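Cyanuric acid amidohydrolase (Azorhizobium caulinodans, PDB 4NQ3) opens the s-triazine ring of cyanuric acid by hydrolysis, giving carboxybiuret, which decarboxylates to biuret, a step in the breakdown of atrazine and melamine. Local coordinates at residues H113-A121 with I229-V237; G185-L193 with A206-A214. All coordinates share one frame; numbering follows the deposited sequence.

Contact 1 of 2, residues H113-A121 with I229-V237; sequences HTPDLPFEA and IELLGHEIV. With SO4 (sulfate ion), chain F.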
ATOM      1  N   HIS A 113      18.366 -20.844 -21.546  1.00 21.42           N
ATOM      2  CA  HIS A 113      17.072 -21.112 -20.904  1.00 21.83           C
ATOM      3  C   HIS A 113      17.245 -22.311 -20.006  1.00 27.21           C
ATOM      4  O   HIS A 113      18.295 -22.969 -20.029  1.00 40.54           O
ATOM      5  CB  HIS A 113      15.996 -21.399 -21.950  1.00 20.07           C
ATOM      6  CG  HIS A 113      15.879 -20.314 -22.967  1.00 41.68           C
ATOM      7  ND1 HIS A 113      14.815 -19.435 -23.014  1.00 50.90           N
ATOM      8  CD2 HIS A 113      16.737 -19.926 -23.943  1.00 40.61           C
ATOM      9  CE1 HIS A 113      15.013 -18.567 -23.995  1.00 50.29           C
ATOM     10  NE2 HIS A 113      16.173 -18.843 -24.572  1.00 47.08           N
ATOM     11  N   THR A 114      16.228 -22.626 -19.224  1.00 21.12           N
ATOM     12  CA  THR A 114      16.297 -23.848 -18.451  1.00 21.75           C
ATOM     13  C   THR A 114      14.948 -24.545 -18.442  1.00 24.11           C
ATOM     14  O   THR A 114      13.915 -23.954 -18.787  1.00 20.77           O
ATOM     15  CB  THR A 114      16.731 -23.611 -16.996  1.00 19.54           C
ATOM     16  OG1 THR A 114      15.610 -23.133 -16.233  1.00 20.34           O
ATOM     17  CG2 THR A 114      17.898 -22.661 -16.919  1.00 16.89           C
ATOM     18  N   PRO A 115      14.955 -25.833 -18.091  1.00 26.53           N
ATOM     19  CA  PRO A 115      13.669 -26.502 -17.962  1.00 25.94           C
ATOM     20  C   PRO A 115      12.946 -25.919 -16.772  1.00 27.95           C
ATOM     21  O   PRO A 115      13.561 -25.196 -15.968  1.00 32.18           O
ATOM     22  CB  PRO A 115      14.047 -27.957 -17.699  1.00 22.10           C
ATOM     23  CG  PRO A 115      15.487 -28.055 -18.074  1.00 26.71           C
ATOM     24  CD  PRO A 115      16.072 -26.728 -17.765  1.00 25.74           C
ATOM     25  N   ASP A 116      11.690 -26.305 -16.612  1.00 24.02           N
ATOM     26  CA  ASP A 116      10.930 -25.887 -15.465  1.00 24.36           C
ATOM     27  C   ASP A 116      11.668 -26.286 -14.190  1.00 29.14           C
ATOM     28  O   ASP A 116      12.432 -27.259 -14.166  1.00 40.61           O
ATOM     29  CB  ASP A 116       9.543 -26.497 -15.532  1.00 28.16           C
ATOM     30  CG  ASP A 116       8.610 -25.703 -16.436  1.00 39.75           C
ATOM     31  OD1 ASP A 116       9.116 -24.792 -17.155  1.00 41.80           O
ATOM     32  OD2 ASP A 116       7.382 -26.004 -16.438  1.00 41.97           O
ATOM     33  N   LEU A 117      11.482 -25.483 -13.153  1.00 27.77           N
ATOM     34  CA  LEU A 117      12.109 -25.708 -11.857  1.00 24.62           C
ATOM     35  C   LEU A 117      11.115 -26.312 -10.885  1.00 28.50           C
ATOM     36  O   LEU A 117      10.131 -25.645 -10.532  1.00 39.39           O
ATOM     37  CB  LEU A 117      12.628 -24.388 -11.287  1.00 18.15           C
ATOM     38  CG  LEU A 117      13.160 -24.440  -9.860  1.00 25.78           C
ATOM     39  CD1 LEU A 117      14.471 -25.192  -9.811  1.00 29.16           C
ATOM     40  CD2 LEU A 117      13.286 -23.039  -9.269  1.00 19.78           C
ATOM     41  N   PRO A 118      11.375 -27.556 -10.433  1.00 26.17           N
ATOM     42  CA  PRO A 118      10.565 -28.230  -9.400  1.00 28.12           C
ATOM     43  C   PRO A 118      10.398 -27.331  -8.182  1.00 33.40           C
ATOM     44  O   PRO A 118      11.386 -26.753  -7.739  1.00 40.35           O
ATOM     45  CB  PRO A 118      11.380 -29.468  -9.050  1.00 23.18           C
ATOM     46  CG  PRO A 118      12.286 -29.684 -10.229  1.00 22.88           C
ATOM     47  CD  PRO A 118      12.576 -28.326 -10.793  1.00 26.38           C
ATOM     48  N   PHE A 119       9.178 -27.181  -7.680  1.00 32.00           N
ATOM     49  CA  PHE A 119       8.920 -26.235  -6.594  1.00 34.24           C
ATOM     50  C   PHE A 119       9.762 -26.531  -5.358  1.00 36.72           C
ATOM     51  O   PHE A 119      10.033 -25.645  -4.544  1.00 45.90           O
ATOM     52  CB  PHE A 119       7.438 -26.248  -6.224  1.00 37.31           C
ATOM     53  CG  PHE A 119       6.550 -25.626  -7.258  1.00 33.08           C
ATOM     54  CD1 PHE A 119       7.029 -24.639  -8.095  1.00 35.22           C
ATOM     55  CD2 PHE A 119       5.242 -26.070  -7.424  1.00 32.30           C
ATOM     56  CE1 PHE A 119       6.204 -24.066  -9.054  1.00 39.89           C
ATOM     57  CE2 PHE A 119       4.411 -25.515  -8.392  1.00 31.74           C
ATOM     58  CZ  PHE A 119       4.891 -24.520  -9.208  1.00 36.81           C
ATOM     59  N   GLU A 120      10.184 -27.778  -5.215  1.00 37.26           N
ATOM     60  CA  GLU A 120      10.944 -28.165  -4.031  1.00 34.50           C
ATOM     61  C   GLU A 120      12.439 -27.973  -4.248  1.00 39.19           C
ATOM     62  O   GLU A 120      13.243 -28.263  -3.356  1.00 40.28           O
ATOM     63  CB  GLU A 120      10.631 -29.603  -3.644  1.00 26.87           C
ATOM     64  CG  GLU A 120      10.927 -30.613  -4.726  1.00 37.12           C
ATOM     65  CD  GLU A 120       9.792 -30.758  -5.730  1.00 50.17           C
ATOM     66  OE1 GLU A 120       9.649 -31.859  -6.310  1.00 50.75           O
ATOM     67  OE2 GLU A 120       9.026 -29.778  -5.919  1.00 57.94           O
ATOM     68  N   ALA A 121      12.806 -27.518  -5.444  1.00 23.16           N
ATOM     69  CA  ALA A 121      14.194 -27.175  -5.726  1.00 22.62           C
ATOM     70  C   ALA A 121      14.463 -25.675  -5.511  1.00 31.66           C
ATOM     71  O   ALA A 121      15.596 -25.267  -5.298  1.00 32.25           O
ATOM     72  CB  ALA A 121      14.556 -27.578  -7.123  1.00 21.96           C
ATOM     73  N   ILE A 229       6.246 -14.067 -11.143  1.00 25.86           N
ATOM     74  CA  ILE A 229       5.200 -15.073 -11.053  1.00 27.81           C
ATOM     75  C   ILE A 229       4.928 -15.727 -12.395  1.00 26.45           C
ATOM     76  O   ILE A 229       4.273 -16.770 -12.457  1.00 25.18           O
ATOM     77  CB  ILE A 229       3.888 -14.462 -10.505  1.00 24.93           C
ATOM     78  CG1 ILE A 229       2.874 -15.545 -10.166  1.00 20.54           C
ATOM     79  CG2 ILE A 229       3.295 -13.490 -11.490  1.00 16.45           C
ATOM     80  CD1 ILE A 229       1.697 -14.984  -9.391  1.00 27.77           C
ATOM     81  N   GLU A 230       5.450 -15.134 -13.466  1.00 21.63           N
ATOM     82  CA  GLU A 230       5.036 -15.507 -14.823  1.00 15.29           C
ATOM     83  C   GLU A 230       5.877 -16.569 -15.528  1.00 20.03           C
ATOM     84  O   GLU A 230       5.682 -16.800 -16.713  1.00 27.89           O
ATOM     85  CB  GLU A 230       5.015 -14.269 -15.722  1.00 15.07           C
ATOM     86  CG  GLU A 230       6.376 -13.586 -15.949  1.00 23.16           C
ATOM     87  CD  GLU A 230       6.732 -12.653 -14.782  1.00 31.54           C
ATOM     88  OE1 GLU A 230       5.838 -12.451 -13.928  1.00 35.98           O
ATOM     89  OE2 GLU A 230       7.853 -12.077 -14.740  1.00 25.93           O
ATOM     90  N   LEU A 231       6.839 -17.185 -14.857  1.00 20.51           N
ATOM     91  CA  LEU A 231       7.564 -18.263 -15.517  1.00 18.90           C
ATOM     92  C   LEU A 231       7.848 -19.396 -14.543  1.00 17.89           C
ATOM     93  O   LEU A 231       7.944 -19.156 -13.351  1.00 19.73           O
ATOM     94  CB  LEU A 231       8.865 -17.734 -16.125  1.00 22.32           C
ATOM     95  CG  LEU A 231      10.094 -17.515 -15.230  1.00 18.43           C
ATOM     96  CD1 LEU A 231      11.297 -17.295 -16.095  1.00 20.35           C
ATOM     97  CD2 LEU A 231       9.926 -16.343 -14.340  1.00 16.43           C
ATOM     98  N   LEU A 232       8.018 -20.616 -15.035  1.00 18.77           N
ATOM     99  CA  LEU A 232       8.314 -21.717 -14.128  1.00 27.19           C
ATOM    100  C   LEU A 232       9.784 -22.121 -14.144  1.00 30.39           C
ATOM    101  O   LEU A 232      10.239 -22.832 -13.241  1.00 35.36           O
ATOM    102  CB  LEU A 232       7.442 -22.926 -14.445  1.00 29.35           C
ATOM    103  CG  LEU A 232       5.963 -22.625 -14.232  1.00 27.50           C
ATOM    104  CD1 LEU A 232       5.177 -23.871 -14.523  1.00 15.91           C
ATOM    105  CD2 LEU A 232       5.689 -22.087 -12.802  1.00 16.34           C
ATOM    106  N   GLY A 233      10.510 -21.663 -15.168  1.00 22.06           N
ATOM    107  CA  GLY A 233      11.952 -21.876 -15.286  1.00 24.10           C
ATOM    108  C   GLY A 233      12.803 -20.612 -15.148  1.00 26.85           C
ATOM    109  O   GLY A 233      12.469 -19.700 -14.371  1.00 27.46           O
ATOM    110  N   HIS A 234      13.924 -20.568 -15.868  1.00 24.32           N
ATOM    111  CA  HIS A 234      14.829 -19.415 -15.812  1.00 20.03           C
ATOM    112  C   HIS A 234      15.173 -18.864 -17.197  1.00 19.16           C
ATOM    113  O   HIS A 234      15.223 -19.616 -18.174  1.00 21.36           O
ATOM    114  CB  HIS A 234      16.145 -19.775 -15.102  1.00 18.91           C
ATOM    115  CG  HIS A 234      15.975 -20.393 -13.750  1.00 19.49           C
ATOM    116  ND1 HIS A 234      15.693 -21.728 -13.575  1.00 31.79           N
ATOM    117  CD2 HIS A 234      16.047 -19.859 -12.508  1.00 22.24           C
ATOM    118  CE1 HIS A 234      15.600 -21.991 -12.282  1.00 27.28           C
ATOM    119  NE2 HIS A 234      15.811 -20.874 -11.610  1.00 21.51           N
ATOM    120  N   GLU A 235      15.416 -17.553 -17.276  1.00 26.24           N
ATOM    121  CA  GLU A 235      16.050 -16.957 -18.461  1.00 23.98           C
ATOM    122  C   GLU A 235      17.407 -16.429 -18.043  1.00 22.71           C
ATOM    123  O   GLU A 235      17.515 -15.734 -17.040  1.00 31.62           O
ATOM    124  CB  GLU A 235      15.216 -15.839 -19.046  1.00 21.55           C
ATOM    125  CG  GLU A 235      13.753 -16.215 -19.163  1.00 33.47           C
ATOM    126  CD  GLU A 235      13.377 -16.690 -20.557  1.00 44.15           C
ATOM    127  OE1 GLU A 235      12.639 -15.944 -21.253  1.00 45.77           O
ATOM    128  OE2 GLU A 235      13.796 -17.815 -20.943  1.00 50.08           O
ATOM    129  N   ILE A 236      18.443 -16.767 -18.796  1.00 18.91           N
ATOM    130  CA  ILE A 236      19.780 -16.298 -18.488  1.00 19.38           C
ATOM    131  C   ILE A 236      20.337 -15.435 -19.628  1.00 22.81           C
ATOM    132  O   ILE A 236      20.269 -15.812 -20.810  1.00 26.75           O
ATOM    133  CB  ILE A 236      20.728 -17.464 -18.229  1.00 21.00           C
ATOM    134  CG1 ILE A 236      20.412 -18.108 -16.882  1.00 23.67           C
ATOM    135  CG2 ILE A 236      22.169 -16.993 -18.227  1.00 21.01           C
ATOM    136  CD1 ILE A 236      19.231 -19.017 -16.924  1.00 30.24           C
ATOM    137  N   VAL A 237      20.895 -14.282 -19.273  1.00 20.55           N
ATOM    138  CA  VAL A 237      21.561 -13.442 -20.253  1.00 23.53           C
ATOM    139  C   VAL A 237      22.900 -13.019 -19.699  1.00 24.39           C
ATOM    140  O   VAL A 237      22.947 -12.358 -18.666  1.00 24.64           O
ATOM    141  CB  VAL A 237      20.734 -12.193 -20.580  1.00 25.67           C
ATOM    142  CG1 VAL A 237      21.457 -11.350 -21.584  1.00 18.48           C
ATOM    143  CG2 VAL A 237      19.396 -12.609 -21.125  1.00 21.47           C
TER
HETATM  144  S   SO4 F 404      19.788 -23.249 -23.978  0.72 71.74           S
HETATM  145  O1  SO4 F 404      21.103 -23.855 -23.756  0.72 72.99           O
HETATM  146  O2  SO4 F 404      18.852 -24.206 -24.569  0.72 72.49           O
HETATM  147  O3  SO4 F 404      19.243 -22.832 -22.691  0.72 67.28           O
HETATM  148  O4  SO4 F 404      19.942 -22.102 -24.880  0.72 70.19           O

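Contact 2 of 2, residues G185-L193 with A206-A214; sequences GLSRGASAL and ALSDAVICA. With BR8 (barbituric acid), chain C.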
ATOM      1  N   GLY A 185      13.044 -13.948  -2.548  1.00 21.86           N
ATOM      2  CA  GLY A 185      14.402 -13.752  -2.092  1.00 21.59           C
ATOM      3  C   GLY A 185      15.215 -15.038  -2.242  1.00 20.19           C
ATOM      4  O   GLY A 185      16.355 -14.997  -2.724  1.00 16.56           O
ATOM      5  N   LEU A 186      14.627 -16.177  -1.853  1.00 15.95           N
ATOM      6  CA  LEU A 186      15.318 -17.462  -1.932  1.00 16.34           C
ATOM      7  C   LEU A 186      15.645 -17.761  -3.393  1.00 26.70           C
ATOM      8  O   LEU A 186      16.747 -18.211  -3.737  1.00 29.39           O
ATOM      9  CB  LEU A 186      14.466 -18.595  -1.323  1.00 14.94           C
ATOM     10  CG  LEU A 186      14.379 -18.504   0.207  1.00 17.38           C
ATOM     11  CD1 LEU A 186      13.428 -19.468   0.832  1.00 15.73           C
ATOM     12  CD2 LEU A 186      15.732 -18.690   0.736  1.00 15.22           C
ATOM     13  N   SER A 187      14.675 -17.515  -4.263  1.00 23.72           N
ATOM     14  CA  SER A 187      14.894 -17.817  -5.660  1.00 21.32           C
ATOM     15  C   SER A 187      15.995 -16.918  -6.245  1.00 27.96           C
ATOM     16  O   SER A 187      16.855 -17.403  -6.997  1.00 23.43           O
ATOM     17  CB  SER A 187      13.605 -17.692  -6.457  1.00 17.95           C
ATOM     18  OG  SER A 187      13.890 -18.000  -7.812  1.00 22.04           O
ATOM     19  N   ARG A 188      15.971 -15.623  -5.915  1.00 14.69           N
ATOM     20  CA  ARG A 188      17.028 -14.732  -6.380  1.00 20.25           C
ATOM     21  C   ARG A 188      18.367 -15.202  -5.818  1.00 20.83           C
ATOM     22  O   ARG A 188      19.372 -15.255  -6.535  1.00 25.45           O
ATOM     23  CB  ARG A 188      16.775 -13.270  -5.965  1.00 21.19           C
ATOM     24  CG  ARG A 188      15.667 -12.521  -6.699  1.00 22.02           C
ATOM     25  CD  ARG A 188      15.608 -11.048  -6.277  1.00 17.91           C
ATOM     26  NE  ARG A 188      15.326 -10.949  -4.853  1.00 31.67           N
ATOM     27  CZ  ARG A 188      14.148 -10.590  -4.343  1.00 30.17           C
ATOM     28  NH1 ARG A 188      13.145 -10.269  -5.150  1.00 30.14           N
ATOM     29  NH2 ARG A 188      13.971 -10.538  -3.027  1.00 25.68           N
ATOM     30  N   GLY A 189      18.364 -15.565  -4.539  1.00 22.86           N
ATOM     31  CA  GLY A 189      19.570 -15.965  -3.843  1.00 21.52           C
ATOM     32  C   GLY A 189      20.191 -17.221  -4.414  1.00 21.31           C
ATOM     33  O   GLY A 189      21.401 -17.250  -4.663  1.00 20.93           O
ATOM     34  N   ALA A 190      19.380 -18.264  -4.599  1.00 22.10           N
ATOM     35  CA  ALA A 190      19.877 -19.509  -5.178  1.00 22.68           C
ATOM     36  C   ALA A 190      20.419 -19.276  -6.582  1.00 21.40           C
ATOM     37  O   ALA A 190      21.484 -19.756  -6.930  1.00 32.47           O
ATOM     38  CB  ALA A 190      18.814 -20.557  -5.195  1.00 24.40           C
ATOM     39  N   SER A 191      19.689 -18.523  -7.385  1.00 20.47           N
ATOM     40  CA  SER A 191      20.170 -18.168  -8.711  1.00 23.48           C
ATOM     41  C   SER A 191      21.494 -17.417  -8.661  1.00 27.85           C
ATOM     42  O   SER A 191      22.391 -17.672  -9.459  1.00 35.37           O
ATOM     43  CB  SER A 191      19.132 -17.315  -9.431  1.00 23.27           C
ATOM     44  OG  SER A 191      17.961 -18.077  -9.634  1.00 31.66           O
ATOM     45  N   ALA A 192      21.626 -16.489  -7.723  1.00 26.17           N
ATOM     46  CA  ALA A 192      22.855 -15.724  -7.610  1.00 22.19           C
ATOM     47  C   ALA A 192      24.041 -16.647  -7.278  1.00 22.67           C
ATOM     48  O   ALA A 192      25.119 -16.526  -7.859  1.00 20.26           O
ATOM     49  CB  ALA A 192      22.698 -14.641  -6.559  1.00 21.89           C
ATOM     50  N   LEU A 193      23.837 -17.599  -6.373  1.00 23.94           N
ATOM     51  CA  LEU A 193      24.922 -18.511  -6.023  1.00 26.11           C
ATOM     52  C   LEU A 193      25.270 -19.371  -7.223  1.00 26.44           C
ATOM     53  O   LEU A 193      26.428 -19.719  -7.441  1.00 28.80           O
ATOM     54  CB  LEU A 193      24.535 -19.378  -4.835  1.00 22.76           C
ATOM     55  CG  LEU A 193      24.580 -18.503  -3.593  1.00 28.99           C
ATOM     56  CD1 LEU A 193      24.014 -19.215  -2.374  1.00 24.62           C
ATOM     57  CD2 LEU A 193      25.998 -18.013  -3.388  1.00 23.44           C
ATOM     58  N   ALA A 206      31.537 -25.156  -0.777  1.00 43.39           N
ATOM     59  CA  ALA A 206      31.129 -24.100   0.157  1.00 37.94           C
ATOM     60  C   ALA A 206      29.615 -23.966   0.229  1.00 43.36           C
ATOM     61  O   ALA A 206      29.081 -23.369   1.164  1.00 47.92           O
ATOM     62  CB  ALA A 206      31.728 -22.765  -0.255  1.00 29.59           C
ATOM     63  N   LEU A 207      28.930 -24.529  -0.766  1.00 43.11           N
ATOM     64  CA  LEU A 207      27.490 -24.347  -0.933  1.00 32.35           C
ATOM     65  C   LEU A 207      26.682 -25.494  -0.359  1.00 32.67           C
ATOM     66  O   LEU A 207      27.037 -26.648  -0.503  1.00 44.96           O
ATOM     67  CB  LEU A 207      27.158 -24.188  -2.427  1.00 30.42           C
ATOM     68  CG  LEU A 207      27.856 -23.044  -3.164  1.00 30.56           C
ATOM     69  CD1 LEU A 207      27.633 -23.110  -4.658  1.00 26.10           C
ATOM     70  CD2 LEU A 207      27.312 -21.732  -2.618  1.00 29.86           C
ATOM     71  N   SER A 208      25.557 -25.163   0.248  1.00 37.73           N
ATOM     72  CA  SER A 208      24.588 -26.155   0.690  1.00 41.40           C
ATOM     73  C   SER A 208      23.255 -25.444   0.938  1.00 45.72           C
ATOM     74  O   SER A 208      23.208 -24.210   1.002  1.00 41.30           O
ATOM     75  CB  SER A 208      25.060 -26.850   1.953  1.00 39.95           C
ATOM     76  OG  SER A 208      24.834 -26.021   3.079  1.00 43.42           O
ATOM     77  N   ASP A 209      22.183 -26.214   1.081  1.00 48.82           N
ATOM     78  CA  ASP A 209      20.864 -25.635   1.326  1.00 50.60           C
ATOM     79  C   ASP A 209      20.939 -24.623   2.481  1.00 49.82           C
ATOM     80  O   ASP A 209      20.352 -23.537   2.412  1.00 50.00           O
ATOM     81  CB  ASP A 209      19.838 -26.737   1.642  1.00 52.20           C
ATOM     82  CG  ASP A 209      19.312 -27.458   0.390  1.00 56.55           C
ATOM     83  OD1 ASP A 209      19.901 -27.319  -0.710  1.00 57.63           O
ATOM     84  OD2 ASP A 209      18.307 -28.198   0.522  1.00 57.20           O
ATOM     85  N   ALA A 210      21.689 -24.982   3.524  1.00 50.06           N
ATOM     86  CA  ALA A 210      21.727 -24.220   4.781  1.00 46.95           C
ATOM     87  C   ALA A 210      22.387 -22.849   4.659  1.00 44.94           C
ATOM     88  O   ALA A 210      22.106 -21.937   5.450  1.00 45.61           O
ATOM     89  CB  ALA A 210      22.425 -25.024   5.841  1.00 42.64           C
ATOM     90  N   VAL A 211      23.281 -22.733   3.681  1.00 39.93           N
ATOM     91  CA  VAL A 211      23.968 -21.489   3.337  1.00 37.25           C
ATOM     92  C   VAL A 211      23.083 -20.442   2.613  1.00 38.44           C
ATOM     93  O   VAL A 211      23.209 -19.238   2.842  1.00 40.73           O
ATOM     94  CB  VAL A 211      25.189 -21.809   2.441  1.00 36.24           C
ATOM     95  CG1 VAL A 211      25.535 -20.645   1.533  1.00 41.27           C
ATOM     96  CG2 VAL A 211      26.373 -22.254   3.272  1.00 33.01           C
ATOM     97  N   ILE A 212      22.196 -20.913   1.741  1.00 35.52           N
ATOM     98  CA  ILE A 212      21.398 -20.038   0.884  1.00 34.31           C
ATOM     99  C   ILE A 212      20.511 -19.062   1.646  1.00 32.83           C
ATOM    100  O   ILE A 212      19.623 -19.463   2.417  1.00 31.37           O
ATOM    101  CB  ILE A 212      20.507 -20.879  -0.065  1.00 36.73           C
ATOM    102  CG1 ILE A 212      21.397 -21.808  -0.907  1.00 25.31           C
ATOM    103  CG2 ILE A 212      19.640 -19.966  -0.923  1.00 24.59           C
ATOM    104  CD1 ILE A 212      20.659 -22.815  -1.725  1.00 31.83           C
ATOM    105  N   CYS A 213      20.713 -17.778   1.363  1.00 32.22           N
ATOM    106  CA  CYS A 213      20.029 -16.695   2.085  1.00 35.91           C
ATOM    107  C   CYS A 213      20.272 -16.803   3.580  1.00 36.50           C
ATOM    108  O   CYS A 213      19.363 -16.589   4.379  1.00 44.57           O
ATOM    109  CB  CYS A 213      18.530 -16.706   1.816  1.00 34.03           C
ATOM    110  SG  CYS A 213      18.130 -16.201   0.148  1.00 34.18           S
ATOM    111  N   ALA A 214      21.502 -17.156   3.937  1.00 31.61           N
ATOM    112  CA  ALA A 214      21.921 -17.270   5.323  1.00 33.92           C
ATOM    113  C   ALA A 214      23.324 -16.679   5.459  1.00 35.45           C
ATOM    114  O   ALA A 214      23.542 -15.791   6.274  1.00 46.57           O
ATOM    115  CB  ALA A 214      21.884 -18.711   5.774  1.00 28.88           C
TER
HETATM  116  N1  BR8 C 401      11.147  -8.990  -9.409  1.00 21.67           N
HETATM  117  C2  BR8 C 401      10.691  -7.871 -10.017  1.00 23.39           C
HETATM  118  O2  BR8 C 401       9.684  -7.956 -10.693  1.00 22.38           O
HETATM  119  N3  BR8 C 401      11.344  -6.682  -9.861  1.00 31.64           N
HETATM  120  C4  BR8 C 401      12.511  -6.568  -9.062  1.00 29.46           C
HETATM  121  O4  BR8 C 401      13.066  -5.481  -8.940  1.00 35.02           O
HETATM  122  C5  BR8 C 401      13.152  -7.765  -8.356  1.00 22.87           C
HETATM  123  C6  BR8 C 401      12.296  -8.995  -8.624  1.00 18.61           C
HETATM  124  O8  BR8 C 401      12.615 -10.052  -8.128  1.00 24.37           O

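Contact 1 of 2, residues H113-A121 with I229-V237
Thr114 and His234 meet where the antiparallel edge of a four-stranded mixed sheet runs out: strand 106-113 lies beside strand 235-242, with His113 and Glu235 as a non-hydrogen-bonded pair, and beyond it the two segments continue side by side as irregular loops. The imidazole of His234 presents its edge to Thr114, and ND1 donates to OG1 at 3.0 Å, with the oxygen only 2° out of the ring plane. Thr114 holds OG1 between its own backbone N and carbonyl carbon (chi1 79°), which puts CG2 on Ile236 CD1 at 3.9 Å and lets OG1 donate to Pro115 O at 2.9 Å. A weak bond from His234 N also reaches OG1, so the hydroxyl ties ring and backbone together. Leu117 CD2 packs obliquely against His234 CE1 at 3.9 Å, and Gln127 of helix 125-141 takes the far nitrogen, NE2; ring rotation is thereby fixed from both ends.

Further along, the exposed Leu232 sets its CB 3.6 Å from the carboxylate carbon CG of Asp116. Its CD2 comes to the edge of the Phe119 ring, 4.3 Å from CE1. Its carbonyl O receives Leu117 N from above the carbonyl plane, with an N-H...O angle of 161°. Glu235 packs on the active-site Lys156 of strand 150-157, so this strand end borders the catalytic centre. There His113 NE2 is bonded to Glu73 O and Glu235 OE1 to Leu76 N, while His113 ND1 makes a weak bond to Glu235 OE2 at 2.8 Å.

Contact 2 of 2, residues G185-L193 with A206-A214
Helix 180-199 of the barbituric acid site is backed here by the loop that leads on toward strand 223-227, with Leu186, Gly189, Ala190 and Leu193 meeting Leu207, Ile212 and Cys213. The monomer is built from three repeating units, and both segments fall within the predicted limits of the second. The contact is apolar, with no hydrogen bond between the segments.

Leu193 supplies the greatest share of the interface. Its two methyls are split between neighbours: the Leu193 and Leu207 side chains run past each other in opposite directions, CD2 to CD2 4.0 Å, while Leu193 crosses Ile212 at a slant, CD1 to CG1 4.0 Å. One turn back, Ile212 CG2 lies over Ala190, 4.1 Å from its backbone N. With CG2 anti to the backbone N of Ile212 and CG1 beside it (chi1 -58°), CG2 faces the Ala190 turn and CG1 the Leu193 turn. Cys213, in a left-handed backbone conformation, lays SG against Leu186 CD2 at 3.5 Å and near Gly185 O; Gly189, lacking a CB, leaves this side of the helix clear for the sulfur, which sits 4.2 Å from its CA.

Arg188 leaves the same helix for the ligand. Barbituric acid O8 lies in the guanidinium plane, at its edge, and takes a 3.0 Å bond from NH1, while NE forms a salt bridge with Glu337. A leucine in place of Arg188 would probably cost O8 this donor and leave the Glu337 carboxylate without its cationic mate. Arg52, Arg314, Gly80, Ser227 and Gly334 also hydrogen-bond the ligand. Within the helix, Ser187 O accepts from both Ser191 OG and Ser191 N, which reach it from opposite faces of its plane.

Contact 1 is partly buried and largely polar: loop residues extend an antiparallel sheet edge, with exposed side chains such as Asp116 and Leu232 at its margin. Contact 2 is buried and apolar, a helix-to-loop packing without hydrogen bonds between its segments, yet its helix also carries a ligand-binding arginine. The centres of contact 1 and contact 2 lie about 15 Å apart. They join different elements of one repeating unit, and along the chain both segments of contact 2 fall between those of contact 1. The two meet where His234 CD2 packs on Ser191 OG at 3.9 Å, and Gln127 of helix 125-141 bonds both His234 and Ser187.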